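Local coordinates for methyltransferase FkbM (Methylobacillus flagellatus KT, PDB 2PY6), which probably transfers methyl groups as a member of the FkbM family of methyltransferases, its own substrate not being shown by the structure, at the interface of chains A and B. Residues are numbered along the deposited sequence; one frame, centred on the assembly and turned at random. Chains: chain A/B, Methyltransferase FkbM.

The interface of chains A and B. Residues chain A 185, 206-211; chain B 185, 209-211, 213-214, 218.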
loop_
_atom_site.group_PDB
_atom_site.type_symbol
_atom_site.label_atom_id
_atom_site.label_comp_id
_atom_site.label_asym_id
_atom_site.label_seq_id
_atom_site.Cartn_x
_atom_site.Cartn_y
_atom_site.Cartn_z
ATOM N N TYR A 185 22.751 -18.498 -27.954
ATOM C CA TYR A 185 21.844 -17.587 -27.256
ATOM C C TYR A 185 22.399 -16.126 -27.140
ATOM O O TYR A 185 21.662 -15.131 -27.170
ATOM C CB TYR A 185 21.447 -18.227 -25.892
ATOM C CG TYR A 185 20.405 -17.462 -25.098
ATOM C CD1 TYR A 185 19.357 -16.786 -25.729
ATOM C CD2 TYR A 185 20.413 -17.487 -23.719
ATOM C CE1 TYR A 185 18.378 -16.106 -24.996
ATOM C CE2 TYR A 185 19.437 -16.810 -22.983
ATOM C CZ TYR A 185 18.419 -16.120 -23.638
ATOM O OH TYR A 185 17.441 -15.475 -22.916
ATOM N N HIS A 206 12.134 -8.661 -25.484
ATOM C CA HIS A 206 11.312 -9.624 -24.796
ATOM C C HIS A 206 11.567 -11.072 -25.186
ATOM O O HIS A 206 11.430 -11.944 -24.345
ATOM C CB HIS A 206 9.819 -9.274 -24.876
ATOM C CG HIS A 206 9.487 -7.902 -24.400
ATOM N ND1 HIS A 206 10.081 -7.335 -23.294
ATOM C CD2 HIS A 206 8.567 -7.006 -24.831
ATOM C CE1 HIS A 206 9.570 -6.135 -23.089
ATOM N NE2 HIS A 206 8.646 -5.914 -24.006
ATOM N N GLU A 207 11.987 -11.316 -26.426
ATOM C CA GLU A 207 12.257 -12.666 -26.903
ATOM C C GLU A 207 13.471 -13.287 -26.241
ATOM O O GLU A 207 13.579 -14.501 -26.162
ATOM C CB GLU A 207 12.519 -12.673 -28.437
ATOM C CG GLU A 207 11.349 -12.379 -29.320
ATOM C CD GLU A 207 10.275 -13.464 -29.414
ATOM O OE1 GLU A 207 10.320 -14.548 -28.783
ATOM O OE2 GLU A 207 9.325 -13.186 -30.137
ATOM N N VAL A 208 14.395 -12.459 -25.786
ATOM C CA VAL A 208 15.652 -12.950 -25.216
ATOM C C VAL A 208 15.925 -12.599 -23.733
ATOM O O VAL A 208 16.793 -13.185 -23.122
ATOM C CB VAL A 208 16.862 -12.426 -26.052
ATOM C CG1 VAL A 208 16.766 -12.908 -27.495
ATOM C CG2 VAL A 208 16.983 -10.872 -25.997
ATOM N N GLU A 209 15.208 -11.625 -23.195
ATOM C CA GLU A 209 15.460 -11.127 -21.861
ATOM C C GLU A 209 15.438 -12.190 -20.748
ATOM O O GLU A 209 14.699 -13.158 -20.792
ATOM C CB GLU A 209 14.454 -10.031 -21.494
ATOM C CG GLU A 209 13.092 -10.556 -21.012
ATOM C CD GLU A 209 12.088 -9.462 -20.663
ATOM O OE1 GLU A 209 11.479 -8.950 -21.573
ATOM O OE2 GLU A 209 11.880 -9.152 -19.475
ATOM N N ARG A 210 16.248 -11.934 -19.731
ATOM C CA ARG A 210 16.314 -12.736 -18.531
ATOM C C ARG A 210 15.945 -11.799 -17.406
ATOM O O ARG A 210 15.921 -10.579 -17.615
ATOM C CB ARG A 210 17.707 -13.340 -18.408
ATOM C CG ARG A 210 18.013 -14.201 -19.664
ATOM C CD ARG A 210 18.755 -15.478 -19.446
ATOM N NE ARG A 210 18.337 -16.115 -18.204
ATOM C CZ ARG A 210 19.119 -16.346 -17.168
ATOM N NH1 ARG A 210 20.446 -16.192 -17.238
ATOM N NH2 ARG A 210 18.593 -16.839 -16.064
ATOM N N PRO A 211 15.555 -12.339 -16.238
ATOM C CA PRO A 211 15.220 -11.441 -15.140
ATOM C C PRO A 211 16.394 -10.592 -14.630
ATOM O O PRO A 211 17.584 -10.981 -14.744
ATOM C CB PRO A 211 14.783 -12.403 -14.021
ATOM C CG PRO A 211 14.416 -13.655 -14.706
ATOM C CD PRO A 211 15.380 -13.743 -15.852
ATOM N N TYR B 185 20.331 -23.971 -25.560
ATOM C CA TYR B 185 19.717 -23.382 -24.369
ATOM C C TYR B 185 18.577 -24.266 -23.757
ATOM O O TYR B 185 18.357 -24.319 -22.540
ATOM C CB TYR B 185 19.283 -21.923 -24.700
ATOM C CG TYR B 185 18.742 -21.128 -23.528
ATOM C CD1 TYR B 185 19.261 -21.282 -22.239
ATOM C CD2 TYR B 185 17.778 -20.161 -23.719
ATOM C CE1 TYR B 185 18.783 -20.526 -21.162
ATOM C CE2 TYR B 185 17.299 -19.402 -22.647
ATOM C CZ TYR B 185 17.813 -19.596 -21.367
ATOM O OH TYR B 185 17.362 -18.833 -20.314
ATOM N N GLU B 209 16.362 -19.496 -16.020
ATOM C CA GLU B 209 15.032 -18.930 -16.014
ATOM C C GLU B 209 14.850 -17.667 -16.874
ATOM O O GLU B 209 15.743 -16.851 -17.022
ATOM C CB GLU B 209 14.591 -18.600 -14.584
ATOM C CG GLU B 209 15.131 -17.266 -14.045
ATOM C CD GLU B 209 14.704 -16.948 -12.616
ATOM O OE1 GLU B 209 15.322 -17.470 -11.718
ATOM O OE2 GLU B 209 13.780 -16.142 -12.398
ATOM N N ARG B 210 13.639 -17.527 -17.392
ATOM C CA ARG B 210 13.213 -16.370 -18.144
ATOM C C ARG B 210 12.050 -15.798 -17.368
ATOM O O ARG B 210 11.524 -16.475 -16.476
ATOM C CB ARG B 210 12.864 -16.795 -19.565
ATOM C CG ARG B 210 14.103 -17.457 -20.228
ATOM C CD ARG B 210 14.345 -17.151 -21.669
ATOM N NE ARG B 210 14.005 -15.766 -21.969
ATOM C CZ ARG B 210 13.065 -15.380 -22.809
ATOM N NH1 ARG B 210 12.456 -16.242 -23.631
ATOM N NH2 ARG B 210 12.788 -14.095 -22.915
ATOM N N PRO B 211 11.696 -14.524 -17.611
ATOM C CA PRO B 211 10.560 -13.972 -16.883
ATOM C C PRO B 211 9.218 -14.655 -17.182
ATOM O O PRO B 211 9.004 -15.228 -18.281
ATOM C CB PRO B 211 10.498 -12.517 -17.381
ATOM C CG PRO B 211 11.842 -12.228 -17.910
ATOM C CD PRO B 211 12.286 -13.529 -18.513
ATOM N N SER B 213 6.496 -13.153 -17.681
ATOM C CA SER B 213 5.937 -12.364 -18.812
ATOM C C SER B 213 6.263 -12.852 -20.226
ATOM O O SER B 213 5.646 -12.429 -21.199
ATOM C CB SER B 213 6.393 -10.907 -18.717
ATOM O OG SER B 213 7.794 -10.775 -18.937
ATOM N N THR B 214 7.236 -13.741 -20.355
ATOM C CA THR B 214 7.636 -14.267 -21.640
ATOM C C THR B 214 7.095 -15.665 -21.911
ATOM O O THR B 214 7.365 -16.235 -22.966
ATOM C CB THR B 214 9.207 -14.266 -21.730
ATOM O OG1 THR B 214 9.770 -15.201 -20.804
ATOM C CG2 THR B 214 9.726 -12.908 -21.432
ATOM N N ARG B 218 6.795 -15.122 -25.845
ATOM C CA ARG B 218 8.126 -14.522 -25.968
ATOM C C ARG B 218 9.216 -15.488 -25.621
ATOM O O ARG B 218 10.218 -15.051 -25.093
ATOM C CB ARG B 218 8.212 -13.203 -25.133
ATOM C CG ARG B 218 7.032 -12.370 -25.543
ATOM C CD ARG B 218 6.851 -10.951 -25.201
ATOM N NE ARG B 218 6.339 -10.774 -23.893
ATOM C CZ ARG B 218 5.746 -9.681 -23.427
ATOM N NH1 ARG B 218 5.534 -8.587 -24.140
ATOM N NH2 ARG B 218 5.335 -9.710 -22.184
HETATM O O HOH W 1 8.561 -9.588 -21.172
HETATM O O HOH W 2 9.547 -9.186 -17.635
#
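Face to face, the phenol rings of A:Tyr185 and B:Tyr185 stack across the two-fold axis between two copies of this FkbM-family methyltransferase, an interface of the deposited assembly that may or may not be the biological one. Their planes are 15° apart and displaced so that each CE2 sits over the rim of the partner ring. Each CG stands anti to its backbone N (chi1 -175°), which brings the rings together from helices 184-199 of the two chains.

The guanidinium of B:Arg210 shows how one flat cation can gather several carbonyls around its edge. NE and NH2 grip the backbone O of A:Glu209 side-on, at 2.9 Å from NE and 3.0 Å from NH2. NH2 approaches in the carbonyl plane, on a lone pair, whereas NE comes from above that plane. NH2 also reaches A:His206 O (2.9 Å) near the end of helix 203-208. Within its own chain, NH1 donates to B:Arg218 O at 2.9 Å, and B:Thr214 OG1 lies over one face, toward the rim. Bends at chi2 and chi3 carry the group across to chain A. An alanine in place of B:Arg210 would remove every one of these donors and would probably loosen the junction between the loop after A:Val208 and chain B. Around the axis, A:Arg210 grips B:Glu209 O in the same way.

Apolar packing flanks the grip: the CG methylene of A:Glu209 crosses obliquely against B:Pro211 CG at 3.7 Å. The A:Glu209 carboxylate is steadied within its chain by A:His206 ND1, 2.7 Å from OE1, while two waters link its oxygens to B:Ser213 OG. A:His206 and B:Arg218 run side by side, with CB of the histidine 3.4 Å from CD of the arginine. B:Arg218 is itself held by NE and NH2 on B:Ser213 O, with water 1 over one guanidinium face. The carboxylate at ND1 would tend to favour a protonated histidine and the guanidinium near NE2 to oppose it, so the geometry alone does not show the ionisation.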